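Local coordinates for protein halogenase (PDB 3E1T) that probably chlorinates a precursor of the natural product chondrochloren, using bound flavin-adenine dinucleotide as its cofactor, at residues A[24-29]-A[329-334]; A[196-201]-A[226-231]; A[292-297]-A[346-351]. One frame throughout, in Å; residues are numbered along the deposited sequence.

Contact 1 of 3, residues A[24-29]-A[329-334]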
# COMPACT_ATOMS: atom_id res chain seq x y z
N SER A 24 11.90 8.87 -11.85
CA SER A 24 11.61 10.25 -12.26
C SER A 24 12.32 11.29 -11.40
O SER A 24 12.92 12.22 -11.93
CB SER A 24 10.11 10.52 -12.26
OG SER A 24 9.45 9.64 -13.14
N PHE A 25 12.25 11.14 -10.08
CA PHE A 25 12.78 12.14 -9.13
C PHE A 25 14.31 12.29 -9.15
O PHE A 25 14.84 13.35 -8.80
CB PHE A 25 12.34 11.83 -7.69
CG PHE A 25 10.94 12.26 -7.35
CD1 PHE A 25 10.35 13.36 -7.97
CD2 PHE A 25 10.22 11.59 -6.37
CE1 PHE A 25 9.05 13.77 -7.64
CE2 PHE A 25 8.92 11.99 -6.03
CZ PHE A 25 8.34 13.08 -6.67
N VAL A 26 15.01 11.22 -9.48
CA VAL A 26 16.46 11.28 -9.54
C VAL A 26 16.90 11.84 -10.91
O VAL A 26 17.80 12.67 -10.99
CB VAL A 26 17.14 9.92 -9.23
CG1 VAL A 26 18.67 10.01 -9.42
CG2 VAL A 26 16.82 9.46 -7.80
N ALA A 27 16.24 11.38 -11.98
CA ALA A 27 16.50 11.88 -13.33
C ALA A 27 16.21 13.38 -13.46
O ALA A 27 16.94 14.10 -14.15
CB ALA A 27 15.70 11.10 -14.35
N MET A 28 15.15 13.83 -12.78
CA MET A 28 14.81 15.25 -12.69
C MET A 28 15.94 16.12 -12.12
O MET A 28 15.95 17.34 -12.32
CB MET A 28 13.54 15.45 -11.84
CG MET A 28 12.24 15.16 -12.56
SD MET A 28 10.76 15.26 -11.50
CE MET A 28 11.02 16.85 -10.71
N ARG A 29 16.87 15.49 -11.41
CA ARG A 29 18.01 16.18 -10.82
C ARG A 29 19.22 16.08 -11.76
O ARG A 29 20.29 16.63 -11.49
CB ARG A 29 18.31 15.56 -9.45
CG ARG A 29 18.83 16.50 -8.34
CD ARG A 29 18.40 17.96 -8.44
NE ARG A 29 17.93 18.56 -7.18
CZ ARG A 29 18.64 18.68 -6.05
NH1 ARG A 29 19.89 18.22 -5.96
NH2 ARG A 29 18.08 19.25 -4.99
N ALA A 329 17.63 10.67 -0.74
CA ALA A 329 18.91 10.12 -0.28
C ALA A 329 19.88 10.05 -1.46
O ALA A 329 21.02 10.51 -1.35
CB ALA A 329 18.72 8.74 0.36
N ILE A 330 19.39 9.53 -2.59
CA ILE A 330 20.19 9.37 -3.80
C ILE A 330 20.63 10.72 -4.41
O ILE A 330 21.79 10.87 -4.78
CB ILE A 330 19.47 8.51 -4.85
CG1 ILE A 330 19.34 7.07 -4.35
CG2 ILE A 330 20.22 8.54 -6.19
CD1 ILE A 330 18.48 6.19 -5.21
N ASN A 331 19.70 11.67 -4.51
CA ASN A 331 20.00 13.01 -5.05
C ASN A 331 20.96 13.80 -4.17
O ASN A 331 21.72 14.63 -4.66
CB ASN A 331 18.72 13.82 -5.29
CG ASN A 331 17.92 13.33 -6.48
OD1 ASN A 331 18.46 12.66 -7.38
ND2 ASN A 331 16.63 13.68 -6.51
N THR A 332 20.93 13.54 -2.86
CA THR A 332 21.79 14.22 -1.90
C THR A 332 23.21 13.62 -1.85
O THR A 332 24.18 14.33 -1.64
CB THR A 332 21.17 14.25 -0.49
OG1 THR A 332 19.86 14.84 -0.56
CG2 THR A 332 22.02 15.05 0.47
N CYS A 333 23.30 12.31 -2.05
CA CYS A 333 24.58 11.61 -2.05
C CYS A 333 25.32 11.77 -3.39
O CYS A 333 26.55 11.88 -3.42
CB CYS A 333 24.39 10.13 -1.72
SG CYS A 333 23.91 9.85 0.00
N LEU A 334 24.57 11.79 -4.49
CA LEU A 334 25.15 12.00 -5.81
C LEU A 334 25.63 13.45 -6.00
O LEU A 334 26.27 13.76 -7.00
CB LEU A 334 24.16 11.63 -6.90
CG LEU A 334 23.84 10.15 -7.10
CD1 LEU A 334 22.79 10.01 -8.18
CD2 LEU A 334 25.08 9.34 -7.45
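Asn-331 lays its amide against Val-26, OD1 toward CA, and its ND2 reaches the carbonyl of Phe-25. The contact joins two helices of the Rossmann-type FAD-binding fold. Helix 17-27 follows the first strand of that fold, 10-13, and carries the last glycine of what appears to be its GxGxxG motif. Helix 315-333 packs against it near the C-terminal ends of both. Asn-331 points its side chain at helix 17-27 and buries more surface here than any other residue. CG, anti to its own carbonyl carbon (chi1 -73°), carries the amide toward Phe-25 and Val-26. ND2 donates to Phe-25 O over 2.9 Å, with an N-H...O angle of 165°. The acceptor lies in the amide plane of Asn-331, while the donor sits well above the carbonyl plane of Phe-25. ND2 also bonds Leu-500 O near the C-terminus, so two carbonyls hold the amide in place. The other end of the amide meets Val-26, whose CA is 3.3 Å from Asn-331 OD1. Both methyls of Val-26 crowd the same oxygen. OD1 also has a weak hydrogen bond to His-31 ND1. Next to the amide, Val-26 and Ile-330 make an apolar contact, crossing at about a right angle, and both methyls of Val-26 touch Ile-330 CG2. Ile-330 continues onto Phe-163 and Val-165 of the parallel sheet. Arg-29 closes the partly exposed end. Its chain bends at chi2 and chi3, and its NE forms a salt bridge with Asp-498. Its CB and CG do the touching, with Arg-29 CB 3.7 Å from Asn-331 CG.

Contact 2 of 3, residues A[196-201]-A[226-231]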
# COMPACT_ATOMS: atom_id res chain seq x y z
N PHE A 196 -16.96 -5.90 -11.76
CA PHE A 196 -18.37 -5.98 -12.09
C PHE A 196 -18.78 -4.78 -12.95
O PHE A 196 -18.26 -3.67 -12.78
CB PHE A 196 -19.20 -6.06 -10.80
CG PHE A 196 -19.00 -7.34 -10.02
CD1 PHE A 196 -19.93 -8.37 -10.12
CD2 PHE A 196 -17.88 -7.52 -9.20
CE1 PHE A 196 -19.75 -9.57 -9.42
CE2 PHE A 196 -17.69 -8.71 -8.50
CZ PHE A 196 -18.63 -9.73 -8.60
N GLU A 197 -19.68 -5.02 -13.89
CA GLU A 197 -20.21 -3.97 -14.75
C GLU A 197 -21.64 -3.63 -14.37
O GLU A 197 -22.43 -4.53 -14.11
CB GLU A 197 -20.17 -4.39 -16.23
CG GLU A 197 -18.81 -4.22 -16.88
CD GLU A 197 -18.70 -4.96 -18.21
OE1 GLU A 197 -19.28 -6.07 -18.33
OE2 GLU A 197 -18.03 -4.44 -19.13
N ASN A 198 -21.94 -2.33 -14.33
CA ASN A 198 -23.31 -1.80 -14.16
C ASN A 198 -23.86 -1.87 -12.73
O ASN A 198 -25.08 -1.94 -12.52
CB ASN A 198 -24.29 -2.42 -15.17
CG ASN A 198 -23.86 -2.21 -16.61
OD1 ASN A 198 -23.76 -3.16 -17.39
ND2 ASN A 198 -23.58 -0.96 -16.97
N GLY A 199 -22.95 -1.85 -11.76
CA GLY A 199 -23.34 -1.84 -10.36
C GLY A 199 -23.73 -0.46 -9.88
O GLY A 199 -23.38 0.55 -10.49
N LYS A 200 -24.43 -0.43 -8.75
CA LYS A 200 -24.93 0.82 -8.21
C LYS A 200 -23.81 1.67 -7.63
O LYS A 200 -22.66 1.21 -7.51
CB LYS A 200 -26.00 0.57 -7.14
CG LYS A 200 -27.16 -0.30 -7.61
CD LYS A 200 -28.44 0.03 -6.87
CE LYS A 200 -28.35 -0.34 -5.40
NZ LYS A 200 -29.47 0.26 -4.61
N ARG A 201 -24.15 2.90 -7.27
CA ARG A 201 -23.20 3.84 -6.71
C ARG A 201 -23.71 4.44 -5.40
O ARG A 201 -24.92 4.39 -5.11
CB ARG A 201 -22.92 4.95 -7.73
CG ARG A 201 -22.31 4.45 -9.05
CD ARG A 201 -20.80 4.52 -8.99
NE ARG A 201 -20.12 3.86 -10.10
CZ ARG A 201 -19.83 2.56 -10.14
NH1 ARG A 201 -20.19 1.76 -9.15
NH2 ARG A 201 -19.17 2.06 -11.17
N SER A 226 -15.18 3.43 -13.24
CA SER A 226 -15.86 4.29 -14.20
C SER A 226 -17.36 4.28 -13.88
O SER A 226 -17.78 3.79 -12.81
CB SER A 226 -15.60 3.83 -15.63
OG SER A 226 -16.29 2.63 -15.93
N ASP A 227 -18.16 4.82 -14.79
CA ASP A 227 -19.61 4.78 -14.63
C ASP A 227 -20.10 3.34 -14.65
O ASP A 227 -21.05 3.00 -13.94
CB ASP A 227 -20.30 5.62 -15.72
CG ASP A 227 -20.35 7.10 -15.37
OD1 ASP A 227 -19.84 7.92 -16.16
OD2 ASP A 227 -20.92 7.45 -14.30
N THR A 228 -19.43 2.51 -15.44
CA THR A 228 -19.81 1.10 -15.58
C THR A 228 -18.98 0.11 -14.75
O THR A 228 -19.49 -0.94 -14.37
CB THR A 228 -19.73 0.64 -17.05
OG1 THR A 228 -18.64 1.32 -17.70
CG2 THR A 228 -21.02 0.98 -17.78
N LEU A 229 -17.72 0.43 -14.46
CA LEU A 229 -16.83 -0.58 -13.88
C LEU A 229 -16.58 -0.39 -12.38
O LEU A 229 -16.30 0.72 -11.92
CB LEU A 229 -15.51 -0.67 -14.66
CG LEU A 229 -14.58 -1.87 -14.39
CD1 LEU A 229 -15.25 -3.23 -14.64
CD2 LEU A 229 -13.32 -1.72 -15.23
N THR A 230 -16.72 -1.50 -11.64
CA THR A 230 -16.44 -1.54 -10.20
C THR A 230 -15.51 -2.70 -9.81
O THR A 230 -15.73 -3.86 -10.18
CB THR A 230 -17.73 -1.61 -9.34
OG1 THR A 230 -18.68 -0.65 -9.82
CG2 THR A 230 -17.40 -1.30 -7.87
N SER A 231 -14.46 -2.35 -9.05
CA SER A 231 -13.58 -3.33 -8.40
C SER A 231 -14.21 -3.78 -7.10
O SER A 231 -14.62 -2.95 -6.30
CB SER A 231 -12.22 -2.69 -8.11
OG SER A 231 -11.44 -3.51 -7.26
O HOH W 1 -20.02 -1.64 -11.86
O HOH W 2 -17.66 -1.52 -18.43
O HOH W 3 -21.52 0.68 -12.60
O HOH W 4 -19.91 6.60 -11.09
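Arg-201 and Thr-230 run antiparallel alongside each other, and NH1 and NH2 of the arginine meet the threonine hydroxyl end-on. Thr-230 belongs to an antiparallel pairing of strands 189-197 and 229-237 in the large mixed sheet; Arg-201 comes from the loop after the first strand. Phe-196 and Thr-230 form a hydrogen-bonded pair, with Phe-196 N to Thr-230 O at 2.9 Å and a return bond from Thr-230 N. Glu-197 and Leu-229 are the next, non-hydrogen-bonded pair, with side chains on the other face. Beyond it Asn-198 N donates to Thr-228 O. Here the two side chains lie side by side and point the same way, Asn-198 ND2 being 3.3 Å from Thr-228 CG2.

Arg-201 ties the loop back to strand 229-237 and the turn before it. Its chain is bent at chi2 (-94°), which places CD. NH1 and NH2 both donate to Thr-230 OG1, which lies in the guanidinium plane. NH2 also donates to Ser-226 O. Ser-226 OG in turn accepts from Thr-228 N and Leu-229 N, an ST turn and ST motif just before the strand. One water lies among Gly-199 N, Phe-196 O, Thr-228 O and Thr-230 OG1, its oxygen 2.6 Å from Thr-230 OG1.

Contact 3 of 3, residues A[292-297]-A[346-351]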
# COMPACT_ATOMS: atom_id res chain seq x y z
N SER A 292 15.23 -4.71 7.41
CA SER A 292 16.03 -3.57 6.95
C SER A 292 15.51 -3.10 5.60
O SER A 292 15.05 -3.92 4.80
CB SER A 292 17.51 -3.98 6.81
OG SER A 292 18.32 -2.84 6.51
N PHE A 293 15.58 -1.79 5.37
CA PHE A 293 15.15 -1.20 4.09
C PHE A 293 16.33 -0.76 3.20
O PHE A 293 16.12 -0.35 2.06
CB PHE A 293 14.21 0.00 4.29
CG PHE A 293 12.91 -0.33 4.99
CD1 PHE A 293 12.37 -1.61 4.96
CD2 PHE A 293 12.20 0.67 5.65
CE1 PHE A 293 11.15 -1.91 5.60
CE2 PHE A 293 10.99 0.38 6.30
CZ PHE A 293 10.47 -0.91 6.26
N TRP A 294 17.55 -0.85 3.72
CA TRP A 294 18.75 -0.58 2.92
C TRP A 294 19.98 -1.33 3.46
O TRP A 294 20.00 -1.76 4.62
CB TRP A 294 19.03 0.92 2.86
CG TRP A 294 19.57 1.47 4.13
CD1 TRP A 294 18.88 1.70 5.29
CD2 TRP A 294 20.93 1.85 4.40
NE1 TRP A 294 19.72 2.21 6.25
CE2 TRP A 294 20.99 2.31 5.73
CE3 TRP A 294 22.11 1.86 3.63
CZ2 TRP A 294 22.18 2.77 6.32
CZ3 TRP A 294 23.29 2.32 4.21
CH2 TRP A 294 23.31 2.76 5.54
N LYS A 295 21.01 -1.48 2.64
CA LYS A 295 22.26 -2.05 3.19
C LYS A 295 23.51 -1.22 2.86
O LYS A 295 24.01 -0.48 3.72
CB LYS A 295 22.41 -3.55 2.87
CG LYS A 295 22.45 -3.90 1.40
CD LYS A 295 23.02 -5.31 1.17
CE LYS A 295 24.21 -5.62 2.09
NZ LYS A 295 25.06 -6.75 1.61
N ASN A 296 24.01 -1.34 1.64
CA ASN A 296 25.12 -0.53 1.15
C ASN A 296 24.97 -0.56 -0.35
O ASN A 296 25.20 -1.60 -0.98
CB ASN A 296 26.49 -1.09 1.57
CG ASN A 296 27.10 -0.36 2.78
OD1 ASN A 296 26.61 0.69 3.21
ND2 ASN A 296 28.18 -0.92 3.31
N GLY A 297 24.51 0.56 -0.90
CA GLY A 297 24.22 0.66 -2.32
C GLY A 297 22.87 0.10 -2.76
O GLY A 297 22.55 0.16 -3.94
N GLU A 346 17.86 8.15 7.46
CA GLU A 346 16.72 9.06 7.48
C GLU A 346 15.54 8.51 6.68
O GLU A 346 14.39 8.61 7.11
CB GLU A 346 17.12 10.44 6.94
CG GLU A 346 16.07 11.54 7.15
CD GLU A 346 15.86 11.90 8.62
OE1 GLU A 346 16.45 11.25 9.52
OE2 GLU A 346 15.08 12.84 8.88
N PHE A 347 15.84 7.96 5.51
CA PHE A 347 14.87 7.27 4.70
C PHE A 347 14.11 6.18 5.49
O PHE A 347 12.89 6.20 5.54
CB PHE A 347 15.59 6.67 3.49
CG PHE A 347 14.95 5.42 2.95
CD1 PHE A 347 13.62 5.41 2.55
CD2 PHE A 347 15.69 4.26 2.83
CE1 PHE A 347 13.04 4.27 2.04
CE2 PHE A 347 15.12 3.11 2.33
CZ PHE A 347 13.78 3.11 1.92
N GLU A 348 14.84 5.23 6.08
CA GLU A 348 14.23 4.14 6.86
C GLU A 348 13.43 4.66 8.06
O GLU A 348 12.31 4.18 8.32
CB GLU A 348 15.28 3.11 7.28
CG GLU A 348 14.65 1.84 7.88
CD GLU A 348 15.53 0.61 7.84
OE1 GLU A 348 15.40 -0.23 8.76
OE2 GLU A 348 16.30 0.45 6.86
N ARG A 349 13.97 5.65 8.76
CA ARG A 349 13.31 6.23 9.92
C ARG A 349 11.95 6.82 9.54
O ARG A 349 10.95 6.47 10.15
CB ARG A 349 14.21 7.30 10.55
CG ARG A 349 13.71 7.82 11.88
CD ARG A 349 14.53 9.04 12.35
NE ARG A 349 14.33 10.21 11.49
CZ ARG A 349 13.37 11.11 11.67
NH1 ARG A 349 12.49 10.99 12.67
NH2 ARG A 349 13.27 12.15 10.84
N ARG A 350 11.93 7.68 8.53
CA ARG A 350 10.71 8.29 8.01
C ARG A 350 9.69 7.27 7.47
O ARG A 350 8.49 7.40 7.71
CB ARG A 350 11.07 9.25 6.89
CG ARG A 350 10.88 10.72 7.16
CD ARG A 350 12.02 11.32 7.91
NE ARG A 350 12.29 12.67 7.44
CZ ARG A 350 11.68 13.77 7.87
NH1 ARG A 350 10.73 13.72 8.80
NH2 ARG A 350 12.03 14.94 7.35
N TYR A 351 10.19 6.29 6.73
CA TYR A 351 9.36 5.25 6.12
C TYR A 351 8.68 4.39 7.20
O TYR A 351 7.47 4.12 7.13
CB TYR A 351 10.22 4.40 5.18
CG TYR A 351 9.50 3.43 4.22
CD1 TYR A 351 8.11 3.41 4.07
CD2 TYR A 351 10.25 2.56 3.43
CE1 TYR A 351 7.49 2.53 3.17
CE2 TYR A 351 9.64 1.67 2.53
CZ TYR A 351 8.27 1.66 2.40
OH TYR A 351 7.69 0.79 1.50
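Phe-293 is pressed into helix 340-368, its CB toward the helix and its ring against Tyr-351. The segment 292-297 is the loop that leads into strand 298-300, one of the two outermost strands of the parallel sheet in the FAD-binding fold. The tight part is aromatic. Phe-293 CD2 comes within 3.5 Å of Tyr-351 CD2. The ring planes are 43° apart, and Tyr-351 CE2 lies over one face of Phe-293, offset toward the rim. Phe-347 comes from one helical turn earlier. Its CE2 is 3.8 Å from Phe-293 CB, and its ring edge meets Phe-293 O in the plane of the ring. Cys-306 and Ala-305 touch both Phe-293 and Tyr-351 and add to this buried cluster.

The more exposed side is polar and carried by Glu-348. Its CG is anti to the backbone N (chi1 -170°), and the chain stays extended beyond it. CG passes 3.5 Å from Phe-293 CD2. The carboxylate then reaches the loop backbone, where Phe-293 N donates to Glu-348 OE2 over 2.8 Å. The N-H approaches from above the carboxylate plane, at an N-H...O angle of 154°. The same oxygen sits at the edge of the Trp-294 ring, 3.3 Å from CD1. Within the loop, Ser-292 OG donates to Trp-294 O at 2.7 Å. Glu-348 OE1 pairs with Arg-352, which also makes a cation-pi contact with Phe-293. One oxygen thus meets a backbone N-H and the other a positive charge, an arrangement that would be expected to stabilise the charged form of Glu-348.

Contacts 1 and 3 belong to the FAD-binding part of the chain, and their centres are 16 Å apart. They do not share a residue, but they use consecutive helices, 315-333 and 340-368. Contact 1 is buried and joins helix to helix. Contact 3 is partly buried and joins helix to loop. Contact 2 lies at the surface, with its centre about 40 Å from each of the others, and pairs two strands of the large mixed sheet. The chemistry follows the setting. Contact 1 rests on one buried amide among methyl groups, and contact 3 on aromatic rings beside a carboxylate. Contact 2 relies on backbone pairing, an arginine and ordered waters.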